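Local atomic coordinates of alanine racemase (Corynebacterium glutamicum, PDB entry 2DY3), a protein that binds pyridoxal-5'-phosphate as a dimeric member of the alanine racemase family, each subunit having an alpha/beta-barrel domain and a strand-rich C-terminal domain. Residues 170-174 and 205-209; 12-16 and 231-235; 241-245 and 317-321; 281-286 and 298-302. All coordinates share one frame; numbering follows the deposited sequence.

Contact 1: residues 170-174 and 205-209; sequences TDRQI and RSDLH
Asp-171 and Arg-205 meet through one carboxylate oxygen: OD1 of Asp-171 accepts from NH1 and NH2 of Arg-205, both at 2.9 Å. The guanidinium comes end-on with OD1 tilted 18° from its plane, and both N-H bonds are bent. NH1 arrives nearly in line with the C-O bond, NH2 on the syn side but well out of the carboxylate plane. Both nitrogens converge on one oxygen, with the two planes 42° apart, so this is a fork and not a flat two-by-two pair. The flank of the same group is taken by Asp-207, with Arg-205 NE at 2.9 Å from its OD2 and Arg-205 NH2 at 3.2 Å from its OD1. Bends at chi2 (-66°) and chi3 fold the arginine back over its own loop, so that CD1 of Leu-208 sits over the centre of one guanidinium face. Two carboxylates thus fix the rotation of the group and probably offset its charge. Leu-208 also faces the helix: its CD2 lies 3.9 Å from CG1 of Ile-174, and its CD1 4.2 Å from CG2 of Thr-170. The methyl of Thr-170 faces the loop while its OG1 is bonded to the carbonyl of Ala-162. A three-residue salt-bridge network beside an apolar seam therefore ties helix 169-186 to the loop entering strand 212-213, the final strand of the parallel sheet in the alpha/beta-barrel domain.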
# COMPACT_ATOMS: atom_id res chain seq x y z
N THR B 170 -4.02 -27.80 -14.26
CA THR B 170 -5.13 -27.98 -13.34
C THR B 170 -5.56 -29.43 -13.16
O THR B 170 -5.64 -29.92 -12.04
CB THR B 170 -6.34 -27.15 -13.80
OG1 THR B 170 -6.02 -25.76 -13.73
CG2 THR B 170 -7.55 -27.43 -12.91
N ASP B 171 -5.83 -30.11 -14.27
CA ASP B 171 -6.25 -31.50 -14.19
C ASP B 171 -5.20 -32.40 -13.56
O ASP B 171 -5.53 -33.37 -12.89
CB ASP B 171 -6.64 -32.01 -15.57
CG ASP B 171 -8.08 -31.68 -15.93
OD1 ASP B 171 -8.53 -30.56 -15.61
OD2 ASP B 171 -8.77 -32.53 -16.53
N ARG B 172 -3.93 -32.07 -13.77
CA ARG B 172 -2.86 -32.88 -13.18
C ARG B 172 -2.92 -32.70 -11.66
O ARG B 172 -2.69 -33.65 -10.91
CB ARG B 172 -1.49 -32.45 -13.71
CG ARG B 172 -0.36 -33.36 -13.27
CD ARG B 172 -0.61 -34.79 -13.73
NE ARG B 172 -0.67 -34.89 -15.18
CZ ARG B 172 0.39 -34.77 -15.99
NH1 ARG B 172 1.59 -34.55 -15.48
NH2 ARG B 172 0.23 -34.85 -17.31
N GLN B 173 -3.24 -31.49 -11.22
CA GLN B 173 -3.35 -31.20 -9.79
C GLN B 173 -4.53 -31.95 -9.18
O GLN B 173 -4.43 -32.48 -8.07
CB GLN B 173 -3.53 -29.70 -9.55
CG GLN B 173 -2.29 -28.86 -9.81
CD GLN B 173 -2.42 -27.46 -9.23
OE1 GLN B 173 -2.35 -27.27 -8.01
NE2 GLN B 173 -2.62 -26.47 -10.09
N ILE B 174 -5.65 -31.99 -9.90
CA ILE B 174 -6.85 -32.67 -9.40
C ILE B 174 -6.57 -34.16 -9.23
O ILE B 174 -7.03 -34.77 -8.27
CB ILE B 174 -8.05 -32.49 -10.36
CG1 ILE B 174 -8.45 -31.01 -10.40
CG2 ILE B 174 -9.25 -33.31 -9.88
CD1 ILE B 174 -8.84 -30.48 -9.04
N ARG B 205 -15.17 -24.40 -14.46
CA ARG B 205 -15.08 -25.83 -14.19
C ARG B 205 -16.12 -26.25 -13.16
O ARG B 205 -15.81 -26.42 -11.97
CB ARG B 205 -13.68 -26.20 -13.68
CG ARG B 205 -12.57 -26.06 -14.70
CD ARG B 205 -12.74 -27.05 -15.84
NE ARG B 205 -12.53 -28.43 -15.41
CZ ARG B 205 -11.34 -28.99 -15.21
NH1 ARG B 205 -10.23 -28.28 -15.40
NH2 ARG B 205 -11.26 -30.25 -14.83
N SER B 206 -17.36 -26.42 -13.60
CA SER B 206 -18.43 -26.82 -12.70
C SER B 206 -18.21 -28.25 -12.22
O SER B 206 -18.76 -28.67 -11.20
CB SER B 206 -19.79 -26.72 -13.40
OG SER B 206 -20.83 -27.07 -12.51
N ASP B 207 -17.39 -28.99 -12.95
CA ASP B 207 -17.10 -30.37 -12.58
C ASP B 207 -16.16 -30.43 -11.37
O ASP B 207 -15.92 -31.50 -10.82
CB ASP B 207 -16.46 -31.12 -13.75
CG ASP B 207 -15.19 -30.46 -14.25
OD1 ASP B 207 -14.31 -31.18 -14.76
OD2 ASP B 207 -15.08 -29.22 -14.16
N LEU B 208 -15.64 -29.27 -10.96
CA LEU B 208 -14.72 -29.24 -9.82
C LEU B 208 -15.29 -28.55 -8.59
O LEU B 208 -14.55 -28.22 -7.66
CB LEU B 208 -13.41 -28.55 -10.23
CG LEU B 208 -12.68 -29.15 -11.43
CD1 LEU B 208 -11.44 -28.32 -11.76
CD2 LEU B 208 -12.29 -30.58 -11.11
N HIS B 209 -16.60 -28.33 -8.56
CA HIS B 209 -17.22 -27.67 -7.42
C HIS B 209 -17.06 -28.43 -6.10
O HIS B 209 -16.94 -27.83 -5.04
CB HIS B 209 -18.71 -27.43 -7.67
CG HIS B 209 -18.98 -26.35 -8.67
ND1 HIS B 209 -17.97 -25.62 -9.26
CD2 HIS B 209 -20.14 -25.87 -9.17
CE1 HIS B 209 -18.50 -24.73 -10.08
NE2 HIS B 209 -19.82 -24.86 -10.04

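Contact 2: residues 12-16 and 231-235; sequences AIAHN and GLKPA
Ala-12 and Asn-16, one turn apart on helix 10-24, rest against the irregular chain 231-235, with CA of Ala-12 5.3 Å from CA of Lys-233 and CA of Asn-16 5.6 Å from CA of Leu-232. The methyl CB of Ala-12 lies 3.5 Å from the carbonyl O of Lys-233. Beside it, CB of Ala-235 touches CG1 of Ile-13 at 3.8 Å, while the Ile-13 side chain also packs on helix 42-50. This is where the first helix of the barrel domain backs onto the linker that runs into strand 236-247 of the C-terminal domain; Asp-9 bonds both Ala-12 N and the backbone of Ala-235. Farther along, His-15 reaches out with CG anti to the backbone N (chi1 168°), and its NE2 donates to the O of Gly-231 at 2.7 Å. That bond is nearly straight (164°), and the oxygen lies close to the ring plane. Lys-233 crosses the imidazole at a slant, CD being 3.6 Å from NE2 of His-15; its NZ, 4.2 Å from the same NE2, would probably disfavour a second proton on the ring. The side-chain amide of Asn-16 fits against the backbone of Leu-232 and Lys-233, with CD2 of Leu-232 beside it.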
# COMPACT_ATOMS: atom_id res chain seq x y z
N ALA B 12 -23.17 -3.63 -5.23
CA ALA B 12 -22.52 -4.39 -6.29
C ALA B 12 -22.00 -5.69 -5.69
O ALA B 12 -22.06 -6.75 -6.31
CB ALA B 12 -21.37 -3.59 -6.89
N ILE B 13 -21.48 -5.60 -4.46
CA ILE B 13 -20.96 -6.78 -3.77
C ILE B 13 -22.08 -7.77 -3.45
O ILE B 13 -21.92 -8.98 -3.63
CB ILE B 13 -20.23 -6.37 -2.46
CG1 ILE B 13 -18.93 -5.63 -2.81
CG2 ILE B 13 -19.92 -7.60 -1.60
CD1 ILE B 13 -18.11 -5.19 -1.63
N ALA B 14 -23.21 -7.26 -2.98
CA ALA B 14 -24.34 -8.12 -2.66
C ALA B 14 -24.77 -8.82 -3.95
O ALA B 14 -25.00 -10.03 -3.97
CB ALA B 14 -25.48 -7.30 -2.10
N HIS B 15 -24.86 -8.05 -5.03
CA HIS B 15 -25.24 -8.59 -6.33
C HIS B 15 -24.31 -9.72 -6.72
O HIS B 15 -24.75 -10.82 -7.06
CB HIS B 15 -25.17 -7.49 -7.39
CG HIS B 15 -25.26 -8.00 -8.80
ND1 HIS B 15 -26.45 -8.38 -9.37
CD2 HIS B 15 -24.30 -8.22 -9.72
CE1 HIS B 15 -26.22 -8.82 -10.60
NE2 HIS B 15 -24.92 -8.74 -10.84
N ASN B 16 -23.01 -9.44 -6.67
CA ASN B 16 -21.98 -10.41 -7.01
C ASN B 16 -22.15 -11.66 -6.14
O ASN B 16 -22.00 -12.78 -6.63
CB ASN B 16 -20.59 -9.81 -6.78
CG ASN B 16 -20.29 -8.66 -7.73
OD1 ASN B 16 -19.43 -7.82 -7.45
ND2 ASN B 16 -21.00 -8.62 -8.85
N GLY B 231 -22.05 -11.44 -15.64
CA GLY B 231 -22.98 -10.50 -15.05
C GLY B 231 -22.50 -9.91 -13.73
O GLY B 231 -23.31 -9.57 -12.87
N LEU B 232 -21.19 -9.79 -13.58
CA LEU B 232 -20.62 -9.25 -12.35
C LEU B 232 -20.60 -7.73 -12.39
O LEU B 232 -20.55 -7.13 -13.46
CB LEU B 232 -19.20 -9.79 -12.15
CG LEU B 232 -19.14 -11.31 -11.98
CD1 LEU B 232 -17.73 -11.75 -11.62
CD2 LEU B 232 -20.12 -11.73 -10.88
N LYS B 233 -20.64 -7.12 -11.21
CA LYS B 233 -20.62 -5.67 -11.08
C LYS B 233 -19.40 -5.17 -10.29
O LYS B 233 -19.31 -5.37 -9.08
CB LYS B 233 -21.89 -5.19 -10.38
CG LYS B 233 -23.03 -4.85 -11.32
CD LYS B 233 -23.27 -5.96 -12.32
CE LYS B 233 -24.32 -5.56 -13.34
NZ LYS B 233 -24.42 -6.57 -14.44
N PRO B 234 -18.44 -4.53 -10.98
CA PRO B 234 -17.24 -4.01 -10.31
C PRO B 234 -17.66 -3.17 -9.12
O PRO B 234 -18.63 -2.42 -9.20
CB PRO B 234 -16.57 -3.19 -11.41
CG PRO B 234 -16.90 -3.98 -12.64
CD PRO B 234 -18.38 -4.29 -12.43
N ALA B 235 -16.95 -3.29 -8.01
CA ALA B 235 -17.32 -2.56 -6.81
C ALA B 235 -16.39 -1.41 -6.41
O ALA B 235 -16.76 -0.56 -5.60
CB ALA B 235 -17.45 -3.53 -5.65

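Contact 3: residues 241-245 and 317-321; sequences KVSVV and GVEAG
Val-242 and Gly-321 bring together peptide groups, the flat units of this contact. Gly-321 N donates to Val-242 O at 2.7 Å; the C=O...N angle is 145° and the donor is tilted 15° from the carbonyl plane. A face is used one peptide earlier: CG2 of Val-245 lies over the Glu-319 to Ala-320 peptide, 3.6 Å from both Glu-319 C and Ala-320 N. This methyl stands anti to its own carbonyl carbon. CG2 is also 3.7 Å from Val-318 O, and CG1 of Val-245, anti to the backbone N, reaches the same oxygen at 4.0 Å. Beyond the peptide, CG2 of Val-245 faces CG1 of Val-318 more loosely, at 4.4 Å. Ala-320 leans into the bend of the other chain, its CB 3.6 Å from Ser-243 O and its CA 3.6 Å from Val-242 O. Gly-321 adopts a positive phi that glycine accommodates readily, and the aliphatic chain of Lys-241 extends past its carbonyl. The two segments run 130° apart, in roughly opposing directions. Val-318 and Val-242 reach Ile-291, and Val-318 and Val-245 lie on Leu-311. Ser-243 OG is held by Val-270 O, and Val-244, turned away from 317-321, packs on Ile-101 of the second subunit. Since Val-242 also bonds to the backbone of Ala-322, the Gly-321 bond marks the approach to an antiparallel pairing, where strand 323-325 joins the interrupted strand 236-247 in the curled mixed sheet of the C-terminal domain.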
# COMPACT_ATOMS: atom_id res chain seq x y z
N LYS B 241 -9.58 14.38 -6.88
CA LYS B 241 -10.07 15.67 -7.32
C LYS B 241 -8.84 16.47 -7.72
O LYS B 241 -7.86 16.54 -6.97
CB LYS B 241 -10.83 16.35 -6.18
CG LYS B 241 -12.06 15.55 -5.74
CD LYS B 241 -13.04 16.40 -4.96
CE LYS B 241 -14.36 15.66 -4.79
NZ LYS B 241 -15.36 16.47 -4.03
N VAL B 242 -8.89 17.05 -8.92
CA VAL B 242 -7.78 17.85 -9.43
C VAL B 242 -7.48 19.00 -8.47
O VAL B 242 -8.38 19.76 -8.12
CB VAL B 242 -8.10 18.41 -10.83
CG1 VAL B 242 -6.93 19.24 -11.35
CG2 VAL B 242 -8.42 17.26 -11.78
N SER B 243 -6.23 19.11 -8.06
CA SER B 243 -5.85 20.17 -7.13
C SER B 243 -5.56 21.48 -7.84
O SER B 243 -5.88 22.56 -7.33
CB SER B 243 -4.61 19.74 -6.34
OG SER B 243 -3.52 19.49 -7.21
N VAL B 244 -4.94 21.40 -9.01
CA VAL B 244 -4.61 22.60 -9.76
C VAL B 244 -4.57 22.34 -11.26
O VAL B 244 -4.16 21.27 -11.71
CB VAL B 244 -3.21 23.16 -9.36
CG1 VAL B 244 -2.90 24.40 -10.16
CG2 VAL B 244 -3.17 23.49 -7.88
N VAL B 245 -5.02 23.33 -12.03
CA VAL B 245 -5.00 23.26 -13.48
C VAL B 245 -4.00 24.32 -13.90
O VAL B 245 -4.16 25.50 -13.57
CB VAL B 245 -6.37 23.56 -14.10
CG1 VAL B 245 -6.22 23.82 -15.60
CG2 VAL B 245 -7.31 22.37 -13.87
N GLY B 317 -12.88 22.61 -20.74
CA GLY B 317 -12.79 23.49 -19.58
C GLY B 317 -12.60 22.83 -18.23
O GLY B 317 -13.21 23.25 -17.25
N VAL B 318 -11.78 21.79 -18.16
CA VAL B 318 -11.52 21.12 -16.90
C VAL B 318 -10.96 22.14 -15.92
O VAL B 318 -10.06 22.91 -16.27
CB VAL B 318 -10.47 20.01 -17.05
CG1 VAL B 318 -10.08 19.47 -15.66
CG2 VAL B 318 -11.02 18.89 -17.95
N GLU B 319 -11.48 22.15 -14.70
CA GLU B 319 -11.02 23.07 -13.67
C GLU B 319 -10.65 22.32 -12.40
O GLU B 319 -10.99 21.16 -12.23
CB GLU B 319 -12.11 24.08 -13.35
CG GLU B 319 -12.57 24.91 -14.53
CD GLU B 319 -13.58 25.95 -14.13
OE1 GLU B 319 -13.19 26.95 -13.50
OE2 GLU B 319 -14.77 25.76 -14.43
N ALA B 320 -9.93 23.00 -11.50
CA ALA B 320 -9.54 22.39 -10.23
C ALA B 320 -10.81 21.96 -9.52
O ALA B 320 -11.83 22.65 -9.60
CB ALA B 320 -8.77 23.40 -9.38
N GLY B 321 -10.75 20.83 -8.83
CA GLY B 321 -11.92 20.34 -8.12
C GLY B 321 -12.65 19.29 -8.95
O GLY B 321 -13.54 18.60 -8.45

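Contact 4: residues 281-286 and 298-302; sequences RHAQGK and QVGRV
Gln-298 reaches Gly-285 at the open end of an antiparallel hairpin, strands 288-291 and 294-299, in the C-terminal domain. The tight part is here. With CG anti to the backbone N (chi1 171°) and a bend at chi2, the chain of Gln-298 delivers OE1 almost straight to Gly-285 N; the modelled separation of 2.5 Å is very short, so its exact length is doubtful. The same OE1 lies 3.3 Å from CA of Gln-284, and the backbone of Gln-298 bonds to Phe-287, which leads into the partner strand. At the far end CB of Val-302 still packs at 3.9 Å on CA of Arg-281, its side chain backed by Met-279 and Phe-307, but round it the contact is looser and wet. Arg-281 and Arg-301 run side by side, pointing the same way, with guanidinium planes 55° apart and the two NH2 atoms 3.6 Å from each other, an approach of like charges. Arg-281 also lies on Glu-347 of the second subunit, and Arg-301 O accepts from Arg-129 of that subunit. Two waters stand in for direct bonds between the chains. Water 1 links Arg-281 O to Val-302 N and takes a weak bond from Gln-284 NE2. Water 2 sits at the edge of the Arg-281 guanidinium, accepting from NE of Arg-281 at 2.6 Å and donating to O of Val-302 at 2.9 Å.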
# COMPACT_ATOMS: atom_id res chain seq x y z
N ARG B 281 5.38 4.33 -10.02
CA ARG B 281 6.15 5.27 -10.82
C ARG B 281 6.23 4.72 -12.25
O ARG B 281 6.31 5.48 -13.21
CB ARG B 281 7.56 5.45 -10.23
CG ARG B 281 7.57 6.13 -8.87
CD ARG B 281 8.95 6.18 -8.24
NE ARG B 281 9.94 6.91 -9.04
CZ ARG B 281 10.86 6.33 -9.81
NH1 ARG B 281 10.93 5.01 -9.88
NH2 ARG B 281 11.70 7.07 -10.50
N HIS B 282 6.18 3.40 -12.37
CA HIS B 282 6.26 2.71 -13.66
C HIS B 282 5.02 2.92 -14.53
O HIS B 282 5.05 2.64 -15.73
CB HIS B 282 6.47 1.21 -13.45
CG HIS B 282 7.83 0.86 -12.93
ND1 HIS B 282 8.15 -0.40 -12.47
CD2 HIS B 282 8.95 1.60 -12.81
CE1 HIS B 282 9.41 -0.42 -12.09
NE2 HIS B 282 9.93 0.79 -12.29
N ALA B 283 3.94 3.39 -13.92
CA ALA B 283 2.71 3.62 -14.67
C ALA B 283 2.86 4.82 -15.59
O ALA B 283 1.98 5.12 -16.39
CB ALA B 283 1.55 3.84 -13.72
N GLN B 284 4.00 5.50 -15.48
CA GLN B 284 4.26 6.68 -16.30
C GLN B 284 4.03 6.47 -17.80
O GLN B 284 4.56 5.53 -18.39
CB GLN B 284 5.69 7.18 -16.07
CG GLN B 284 6.10 8.33 -16.97
CD GLN B 284 7.40 8.97 -16.56
OE1 GLN B 284 7.89 9.90 -17.22
NE2 GLN B 284 7.98 8.50 -15.46
N GLY B 285 3.23 7.35 -18.39
CA GLY B 285 2.94 7.30 -19.81
C GLY B 285 2.18 6.09 -20.31
O GLY B 285 2.11 5.85 -21.52
N LYS B 286 1.58 5.33 -19.40
CA LYS B 286 0.85 4.13 -19.80
C LYS B 286 -0.67 4.23 -19.67
O LYS B 286 -1.40 3.37 -20.15
CB LYS B 286 1.32 2.93 -18.99
CG LYS B 286 2.81 2.64 -19.11
CD LYS B 286 3.14 1.36 -18.35
CE LYS B 286 4.63 1.05 -18.39
NZ LYS B 286 4.93 -0.14 -17.55
N GLN B 298 -1.74 10.58 -18.59
CA GLN B 298 -0.82 10.96 -17.53
C GLN B 298 0.48 11.30 -18.24
O GLN B 298 0.82 10.67 -19.24
CB GLN B 298 -0.63 9.77 -16.56
CG GLN B 298 0.46 9.93 -15.50
CD GLN B 298 1.85 9.76 -16.08
OE1 GLN B 298 2.04 9.06 -17.07
NE2 GLN B 298 2.84 10.40 -15.46
N VAL B 299 1.19 12.31 -17.74
CA VAL B 299 2.45 12.72 -18.35
C VAL B 299 3.49 13.04 -17.28
O VAL B 299 3.16 13.40 -16.16
CB VAL B 299 2.27 14.00 -19.20
CG1 VAL B 299 1.41 13.71 -20.41
CG2 VAL B 299 1.65 15.10 -18.35
N GLY B 300 4.76 12.89 -17.65
CA GLY B 300 5.84 13.19 -16.74
C GLY B 300 6.06 12.14 -15.67
O GLY B 300 5.55 11.03 -15.75
N ARG B 301 6.83 12.52 -14.65
CA ARG B 301 7.16 11.61 -13.57
C ARG B 301 6.08 11.56 -12.49
O ARG B 301 5.48 12.58 -12.13
CB ARG B 301 8.48 12.03 -12.92
CG ARG B 301 9.52 12.52 -13.91
CD ARG B 301 10.92 12.49 -13.33
NE ARG B 301 11.42 11.13 -13.17
CZ ARG B 301 12.67 10.82 -12.83
NH1 ARG B 301 13.55 11.78 -12.60
NH2 ARG B 301 13.03 9.54 -12.72
N VAL B 302 5.82 10.36 -11.99
CA VAL B 302 4.85 10.20 -10.92
C VAL B 302 5.66 10.52 -9.67
O VAL B 302 6.70 9.92 -9.43
CB VAL B 302 4.31 8.76 -10.81
CG1 VAL B 302 3.55 8.59 -9.50
CG2 VAL B 302 3.41 8.45 -12.00
O HOH W 1 7.20 8.00 -12.86
O HOH W 2 9.57 9.51 -9.23

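How the contacts relate
From the N terminus, contact 2 opens first, on helix 10-24, and closes only at 231-235, enclosing almost the whole barrel domain. Contact 1 is nested inside that loop, joining helix 169-186 to the chain before strand 212-213. Once contact 2 has closed, contact 3 opens at 241-245 and closes at 317-321, and within its loop contact 4 joins 281-286 to 298-302 around a hairpin. The two nests follow in series, and no loop crosses another. Contact 2 stands at the passage between domains, contact 1 in the barrel, and contacts 3 and 4, with centres about 19 Å apart, reach one sheet and both touch the second subunit.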